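Side-chain contacts in myosin-I heavy chain (Dictyostelium discoideum, PDB 5EJR), which is an actin-based motor with ATPase activity, involved in the early steps of phagocytosis and adhesion, whose C-terminal MyTH4-FERM region is described here: residues K82-T85 with A86-I90; Q91-I94 with S95-I98; K126-E129 with L130-F133; Y275-L278 with A279-Q283. All blocks are in the same frame, centred on the assembly; numbering follows the deposited sequence.

Contact 1 of 4, residues K82-T85 with A86-I90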
# COMPACT_ATOMS: atom_id res chain seq x y z
N LYS A 82 -3.13 -19.86 -17.63
CA LYS A 82 -1.70 -19.55 -17.73
C LYS A 82 -1.23 -18.27 -16.97
O LYS A 82 -0.28 -18.35 -16.18
CB LYS A 82 -1.28 -19.48 -19.22
CG LYS A 82 0.22 -19.30 -19.48
CD LYS A 82 1.04 -20.58 -19.28
CE LYS A 82 2.08 -20.77 -20.35
NZ LYS A 82 3.18 -19.77 -20.27
N GLY A 83 -1.88 -17.14 -17.22
CA GLY A 83 -1.50 -15.88 -16.60
C GLY A 83 -2.29 -15.48 -15.37
O GLY A 83 -2.59 -14.29 -15.20
N GLN A 84 -2.64 -16.45 -14.50
CA GLN A 84 -3.41 -16.18 -13.28
C GLN A 84 -2.94 -16.99 -12.07
O GLN A 84 -2.26 -18.02 -12.22
CB GLN A 84 -4.92 -16.40 -13.53
CG GLN A 84 -5.65 -15.36 -14.36
CD GLN A 84 -5.79 -14.03 -13.65
OE1 GLN A 84 -5.00 -13.11 -13.85
NE2 GLN A 84 -6.82 -13.90 -12.82
N THR A 85 -3.31 -16.53 -10.87
CA THR A 85 -2.99 -17.19 -9.60
C THR A 85 -4.19 -17.11 -8.65
O THR A 85 -5.09 -16.30 -8.88
CB THR A 85 -1.68 -16.64 -8.98
OG1 THR A 85 -1.34 -17.43 -7.84
CG2 THR A 85 -1.78 -15.19 -8.57
N ALA A 86 -4.18 -17.92 -7.57
CA ALA A 86 -5.25 -17.93 -6.56
C ALA A 86 -5.50 -16.55 -5.92
O ALA A 86 -6.66 -16.18 -5.72
CB ALA A 86 -4.94 -18.96 -5.49
N SER A 87 -4.41 -15.77 -5.61
CA SER A 87 -4.58 -14.44 -5.01
C SER A 87 -5.27 -13.49 -5.98
O SER A 87 -6.20 -12.78 -5.59
CB SER A 87 -3.25 -13.87 -4.53
OG SER A 87 -2.31 -13.72 -5.58
N LEU A 88 -4.86 -13.54 -7.25
CA LEU A 88 -5.42 -12.77 -8.37
C LEU A 88 -6.89 -13.13 -8.60
O LEU A 88 -7.70 -12.24 -8.85
CB LEU A 88 -4.60 -13.06 -9.64
CG LEU A 88 -3.62 -11.97 -10.13
CD1 LEU A 88 -2.69 -11.49 -9.03
CD2 LEU A 88 -2.79 -12.48 -11.32
N VAL A 89 -7.25 -14.42 -8.40
CA VAL A 89 -8.63 -14.90 -8.57
C VAL A 89 -9.54 -14.34 -7.48
O VAL A 89 -10.58 -13.77 -7.81
CB VAL A 89 -8.69 -16.45 -8.72
CG1 VAL A 89 -10.12 -16.97 -8.55
CG2 VAL A 89 -8.13 -16.89 -10.06
N ILE A 90 -9.15 -14.47 -6.20
CA ILE A 90 -9.95 -13.93 -5.10
C ILE A 90 -9.99 -12.38 -5.14
O ILE A 90 -11.02 -11.82 -4.79
CB ILE A 90 -9.51 -14.51 -3.72
CG1 ILE A 90 -10.55 -14.17 -2.61
CG2 ILE A 90 -8.08 -14.10 -3.34
CD1 ILE A 90 -10.43 -15.06 -1.31
O HOH W 1 -1.78 -16.81 -4.65
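The first turn of helix 86-99 in the MyTH4 domain opens here, with T85 at the N-cap position and L88 folding back over it. The methyl CG2 of T85 carries the packing: it lies 3.7 Å from L88 CB and 3.8 Å from L88 CD1, the two side chains crossing at about a right angle. With OG1 anti to the backbone N (chi1 -173°), CG2 sits between that nitrogen and the carbonyl carbon, on the side where L88 and S87 OG meet it. OG1 makes no capping bond; instead a water accepts from S87 N at 3.0 Å and also bonds T85 OG1 at 3.3 Å. The helix is closed through the backbone, V89 N donating to T85 O at 2.9 Å in the carbonyl plane, while V89 CG2 lies 3.3 Å from that same oxygen. S87 OG is held by E282 of the FERM region, and V89 turns to E70 and M73 of helix 58-75. An alanine in place of L88 would keep the CB contact but would probably leave a gap where CG and the two methyls covered T85 CG2. T85 N, buried here, has no partner in the model, a probable polar cost.

Contact 2 of 4, residues Q91-I94 with S95-I98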
# COMPACT_ATOMS: atom_id res chain seq x y z
N GLN A 91 -8.91 -11.70 -5.59
CA GLN A 91 -8.93 -10.24 -5.74
C GLN A 91 -10.03 -9.80 -6.73
O GLN A 91 -10.76 -8.85 -6.46
CB GLN A 91 -7.56 -9.72 -6.19
CG GLN A 91 -6.61 -9.51 -5.02
CD GLN A 91 -5.18 -9.55 -5.47
OE1 GLN A 91 -4.81 -9.06 -6.54
NE2 GLN A 91 -4.33 -10.17 -4.67
N SER A 92 -10.21 -10.57 -7.84
CA SER A 92 -11.25 -10.37 -8.85
C SER A 92 -12.65 -10.48 -8.22
O SER A 92 -13.47 -9.59 -8.41
CB SER A 92 -11.10 -11.38 -9.99
OG SER A 92 -12.10 -11.20 -10.97
N ILE A 93 -12.88 -11.55 -7.40
CA ILE A 93 -14.13 -11.82 -6.71
C ILE A 93 -14.49 -10.70 -5.77
O ILE A 93 -15.63 -10.26 -5.77
CB ILE A 93 -14.12 -13.20 -5.98
CG1 ILE A 93 -13.90 -14.37 -6.97
CG2 ILE A 93 -15.41 -13.42 -5.15
CD1 ILE A 93 -13.47 -15.69 -6.32
N ILE A 94 -13.53 -10.26 -4.94
CA ILE A 94 -13.81 -9.21 -3.98
C ILE A 94 -14.01 -7.88 -4.71
O ILE A 94 -14.92 -7.13 -4.34
CB ILE A 94 -12.79 -9.18 -2.81
CG1 ILE A 94 -13.17 -10.27 -1.76
CG2 ILE A 94 -12.69 -7.81 -2.13
CD1 ILE A 94 -12.04 -10.93 -1.19
N SER A 95 -13.25 -7.64 -5.80
CA SER A 95 -13.40 -6.42 -6.61
C SER A 95 -14.84 -6.37 -7.17
O SER A 95 -15.53 -5.36 -7.02
CB SER A 95 -12.37 -6.38 -7.73
OG SER A 95 -12.68 -5.36 -8.67
N ARG A 96 -15.31 -7.53 -7.73
CA ARG A 96 -16.68 -7.64 -8.26
C ARG A 96 -17.70 -7.31 -7.17
O ARG A 96 -18.63 -6.55 -7.42
CB ARG A 96 -16.91 -9.03 -8.87
CG ARG A 96 -18.26 -9.22 -9.58
CD ARG A 96 -18.38 -10.57 -10.25
NE ARG A 96 -17.38 -10.80 -11.30
CZ ARG A 96 -16.29 -11.54 -11.15
NH1 ARG A 96 -16.02 -12.13 -9.99
NH2 ARG A 96 -15.44 -11.69 -12.16
N GLY A 97 -17.48 -7.81 -5.95
CA GLY A 97 -18.36 -7.53 -4.82
C GLY A 97 -18.36 -6.09 -4.37
O GLY A 97 -19.42 -5.55 -4.04
N ILE A 98 -17.16 -5.45 -4.33
CA ILE A 98 -16.97 -4.03 -3.96
C ILE A 98 -17.77 -3.11 -4.92
O ILE A 98 -18.60 -2.33 -4.45
CB ILE A 98 -15.44 -3.64 -3.93
CG1 ILE A 98 -14.74 -4.19 -2.66
CG2 ILE A 98 -15.23 -2.13 -4.05
CD1 ILE A 98 -13.21 -4.15 -2.70
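S92 and R96, one turn apart on helix 86-99 of the MyTH4 domain, meet along the flank that faces helix 58-75. R96 can be followed outward. Its CB rests 3.5 Å from S92 O and 3.6 Å from I93 O, beside the turn closed by its own N-H to S92 O. CG continues anti to the backbone N (chi1 -174°), and the bend at chi3 (-62°) swings the guanidinium back along the helix toward its start. There S92 O lies over one face of the group, NH1 stands 3.8 Å from I93 CA, and NH2 ends 3.6 Å from S92 OG. S92 OG and R96 are not bonded to each other but share a partner: E70 forms a salt bridge with R96 NH1 and accepts from S92 OG, while N67 takes a second bond from NH1. The E70 carboxylate probably balances the charge of buried R96. On another flank I94 and I98 are joined by their aliphatic branches and turn toward T137 of helix 121-137, with I94 also against F133. Backbone bonds from S95 N, R96 N, G97 N and I98 N tie the two turns, that of R96 N to S92 O being the straightest at 162°. In the isoleucine pair, I94 CG2 touches I98 CD1 at 3.7 Å, and I98 CG1 lies 3.4 Å from I94 O.

Contact 3 of 4, residues K126-E129 with L130-F133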
# COMPACT_ATOMS: atom_id res chain seq x y z
N LYS A 126 -11.43 -23.77 1.83
CA LYS A 126 -11.12 -22.66 0.92
C LYS A 126 -12.38 -21.82 0.67
O LYS A 126 -12.29 -20.60 0.52
CB LYS A 126 -10.55 -23.19 -0.41
CG LYS A 126 -9.07 -23.53 -0.35
CD LYS A 126 -8.66 -24.34 -1.58
CE LYS A 126 -7.20 -24.67 -1.63
NZ LYS A 126 -6.83 -25.28 -2.94
N GLY A 127 -13.53 -22.49 0.66
CA GLY A 127 -14.84 -21.86 0.52
C GLY A 127 -15.09 -21.01 1.74
O GLY A 127 -15.53 -19.86 1.61
N PHE A 128 -14.75 -21.53 2.94
CA PHE A 128 -14.89 -20.73 4.15
C PHE A 128 -13.83 -19.60 4.24
O PHE A 128 -14.13 -18.54 4.80
CB PHE A 128 -14.90 -21.59 5.42
CG PHE A 128 -16.20 -22.33 5.63
CD1 PHE A 128 -17.38 -21.64 5.85
CD2 PHE A 128 -16.24 -23.72 5.59
CE1 PHE A 128 -18.59 -22.33 6.02
CE2 PHE A 128 -17.45 -24.40 5.77
CZ PHE A 128 -18.62 -23.70 5.98
N GLU A 129 -12.62 -19.81 3.68
CA GLU A 129 -11.55 -18.78 3.63
C GLU A 129 -12.05 -17.58 2.81
O GLU A 129 -11.82 -16.42 3.18
CB GLU A 129 -10.28 -19.35 2.99
CG GLU A 129 -9.51 -20.30 3.90
CD GLU A 129 -8.29 -20.94 3.28
OE1 GLU A 129 -8.29 -21.15 2.04
OE2 GLU A 129 -7.34 -21.26 4.03
N LEU A 130 -12.77 -17.87 1.71
CA LEU A 130 -13.38 -16.86 0.85
C LEU A 130 -14.44 -16.10 1.63
O LEU A 130 -14.47 -14.88 1.55
CB LEU A 130 -13.96 -17.50 -0.44
CG LEU A 130 -14.86 -16.63 -1.36
CD1 LEU A 130 -14.14 -15.38 -1.85
CD2 LEU A 130 -15.31 -17.42 -2.55
N ILE A 131 -15.26 -16.78 2.45
CA ILE A 131 -16.29 -16.12 3.27
C ILE A 131 -15.62 -15.14 4.25
O ILE A 131 -16.11 -14.03 4.46
CB ILE A 131 -17.21 -17.15 3.97
CG1 ILE A 131 -18.10 -17.87 2.93
CG2 ILE A 131 -18.06 -16.48 5.05
CD1 ILE A 131 -18.78 -19.18 3.40
N TYR A 132 -14.48 -15.57 4.83
CA TYR A 132 -13.71 -14.71 5.74
C TYR A 132 -13.28 -13.41 5.02
O TYR A 132 -13.48 -12.32 5.57
CB TYR A 132 -12.48 -15.45 6.27
CG TYR A 132 -11.47 -14.51 6.90
CD1 TYR A 132 -11.68 -14.00 8.18
CD2 TYR A 132 -10.35 -14.08 6.20
CE1 TYR A 132 -10.78 -13.10 8.75
CE2 TYR A 132 -9.45 -13.17 6.76
CZ TYR A 132 -9.66 -12.69 8.04
OH TYR A 132 -8.77 -11.82 8.62
N PHE A 133 -12.68 -13.55 3.83
CA PHE A 133 -12.17 -12.45 3.01
C PHE A 133 -13.29 -11.57 2.46
O PHE A 133 -13.07 -10.37 2.26
CB PHE A 133 -11.21 -12.94 1.92
CG PHE A 133 -9.87 -13.41 2.44
CD1 PHE A 133 -9.05 -12.56 3.19
CD2 PHE A 133 -9.39 -14.68 2.15
CE1 PHE A 133 -7.81 -12.99 3.67
CE2 PHE A 133 -8.15 -15.12 2.63
CZ PHE A 133 -7.37 -14.27 3.39
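The rings of Y132 and F133 gather round E129 O: the oxygen lies at the edge of the Y132 ring, near its plane, and approaches the F133 ring obliquely, 3.2 Å from CD2. Y132 CD2 sits over one face of F133, 3.6 Å above the plane and offset toward the rim, while F133 CE1 comes in the plane of the tyrosine ring at its edge. F200 of helix 194-205 adds a third ring, stacked with Y132 and edge-to-face with F133. The F128 ring receives the I131 methyl obliquely, CD1 to CD1 at 3.7 Å, the two side chains lying alongside and pointing the same way. I131 CG1 also passes 3.5 Å from G127 O. All this belongs to helix 121-137 of the MyTH4 helical bundle, largely buried over this span: F128 and I131 face helix 164-178, L130 packs on helices 58-75 and 86-99, and E129 reaches R201 in a salt bridge. Four backbone bonds join successive turns, from L130 N to K126 O through F133 N to E129 O, the last at 160° and 3.1 Å. The first torsions divide the aromatic pair: CG of Y132 is anti to its own backbone N (chi1 165°), whereas CG of F133 is anti to the carbonyl carbon (chi1 -72°), which brings its CD2 back beside E129 O.

Contact 4 of 4, residues Y275-L278 with A279-Q283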
# COMPACT_ATOMS: atom_id res chain seq x y z
N TYR A 275 -2.37 -3.86 3.59
CA TYR A 275 -2.78 -5.03 2.80
C TYR A 275 -3.35 -4.64 1.43
O TYR A 275 -3.12 -5.39 0.47
CB TYR A 275 -3.73 -5.94 3.60
CG TYR A 275 -3.00 -6.88 4.54
CD1 TYR A 275 -1.93 -7.66 4.09
CD2 TYR A 275 -3.41 -7.04 5.86
CE1 TYR A 275 -1.27 -8.55 4.95
CE2 TYR A 275 -2.76 -7.93 6.72
CZ TYR A 275 -1.70 -8.68 6.25
OH TYR A 275 -1.05 -9.55 7.09
N ASP A 276 -3.99 -3.45 1.31
CA ASP A 276 -4.47 -2.97 0.00
C ASP A 276 -3.28 -2.66 -0.91
O ASP A 276 -3.34 -2.93 -2.11
CB ASP A 276 -5.39 -1.75 0.14
CG ASP A 276 -6.79 -2.05 0.66
OD1 ASP A 276 -7.21 -3.23 0.59
OD2 ASP A 276 -7.48 -1.10 1.10
N VAL A 277 -2.18 -2.13 -0.33
CA VAL A 277 -0.95 -1.83 -1.05
C VAL A 277 -0.31 -3.14 -1.53
O VAL A 277 0.12 -3.21 -2.68
CB VAL A 277 0.07 -0.99 -0.21
CG1 VAL A 277 1.34 -0.70 -1.01
CG2 VAL A 277 -0.53 0.30 0.33
N LEU A 278 -0.25 -4.17 -0.67
CA LEU A 278 0.35 -5.44 -1.06
C LEU A 278 -0.37 -6.11 -2.22
O LEU A 278 0.29 -6.69 -3.09
CB LEU A 278 0.53 -6.41 0.13
CG LEU A 278 1.57 -5.98 1.17
CD1 LEU A 278 1.37 -6.76 2.47
CD2 LEU A 278 3.00 -6.15 0.64
N ALA A 279 -1.71 -5.97 -2.26
CA ALA A 279 -2.55 -6.51 -3.34
C ALA A 279 -2.25 -5.74 -4.64
O ALA A 279 -1.95 -6.37 -5.66
CB ALA A 279 -4.01 -6.38 -2.96
N ARG A 280 -2.18 -4.39 -4.56
CA ARG A 280 -1.82 -3.51 -5.68
C ARG A 280 -0.47 -3.85 -6.29
O ARG A 280 -0.33 -3.77 -7.50
CB ARG A 280 -1.89 -2.04 -5.27
CG ARG A 280 -3.31 -1.50 -5.34
CD ARG A 280 -3.51 -0.25 -4.51
NE ARG A 280 -4.94 0.03 -4.35
CZ ARG A 280 -5.47 0.75 -3.36
NH1 ARG A 280 -4.69 1.28 -2.42
NH2 ARG A 280 -6.78 0.95 -3.30
N TRP A 281 0.50 -4.29 -5.47
CA TRP A 281 1.83 -4.69 -5.94
C TRP A 281 1.75 -5.97 -6.77
O TRP A 281 2.51 -6.13 -7.72
CB TRP A 281 2.78 -4.90 -4.77
CG TRP A 281 3.29 -3.66 -4.08
CD1 TRP A 281 3.01 -2.36 -4.39
CD2 TRP A 281 4.17 -3.62 -2.96
NE1 TRP A 281 3.69 -1.51 -3.54
CE2 TRP A 281 4.39 -2.26 -2.64
CE3 TRP A 281 4.83 -4.61 -2.21
CZ2 TRP A 281 5.25 -1.87 -1.61
CZ3 TRP A 281 5.67 -4.22 -1.18
CH2 TRP A 281 5.86 -2.86 -0.89
N GLU A 282 0.82 -6.88 -6.39
CA GLU A 282 0.59 -8.14 -7.12
C GLU A 282 -0.02 -7.85 -8.48
O GLU A 282 0.28 -8.56 -9.44
CB GLU A 282 -0.37 -9.04 -6.33
CG GLU A 282 0.23 -9.66 -5.09
CD GLU A 282 -0.44 -10.96 -4.71
OE1 GLU A 282 -1.69 -11.03 -4.79
OE2 GLU A 282 0.29 -11.91 -4.37
N GLN A 283 -0.88 -6.83 -8.55
CA GLN A 283 -1.60 -6.37 -9.75
C GLN A 283 -0.71 -5.58 -10.71
O GLN A 283 -1.08 -5.41 -11.87
CB GLN A 283 -2.81 -5.51 -9.33
CG GLN A 283 -3.83 -6.22 -8.45
CD GLN A 283 -5.19 -6.30 -9.09
OE1 GLN A 283 -5.92 -5.31 -9.15
NE2 GLN A 283 -5.55 -7.48 -9.60
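V277 and L278 meet W281 one turn on, along helix 274-283 of the ubiquitin-like first lobe of the FERM region. V277 CG1 stands 3.4 Å above one face of the indole, offset toward the rim, with NE1 of W281 3.5 Å from it. V277 O lies over a face as well, 3.5 Å from W281 CG, and accepts the backbone N-H of W281. L278 CD2 comes obliquely to the six-membered ring, 3.7 Å from W281 CE3. The indole is placed for both by CG standing anti to the carbonyl carbon (chi1 -74°). Farther out, F290 stacks with W281, and F292 of strand 290-296 meets its ring and touches V277 and L278. Replacing W281 by an alanine would probably strip V277 CG1 and L278 CD2 of their shared flat partner and leave F290 without its stack. Away from the indole, D276 is bound by R188 and by the backbone N-H groups of K189 and M190, and E282 by Q91, S87 and A194, tying the helix to the MyTH4 side. R280 runs extended past D276 O, its CG at 3.5 Å, until D276 CB lies over one guanidinium face, 4.0 Å from NH1.

Along the chain the four contacts follow in series. Contacts 1 and 2 are successive parts of helix 86-99, their centres about 13 Å apart; contact 3 lies on helix 121-137 of the same MyTH4 domain, its centre about 16 Å from that of contact 1 and 13 Å from that of contact 2, and the two helices pack through I90, I93 and I94 against L130 and F133. Contact 4 sits on helix 274-283 in the FERM region, and its E282 reaches S87 of contact 1 and Q91 of contact 2. Contact 3 does not touch it, the nearest atoms being about 7 Å apart. Helix 86-99 therefore faces the bundle core on one flank and the FERM region on another, and so probably helps join the two domains.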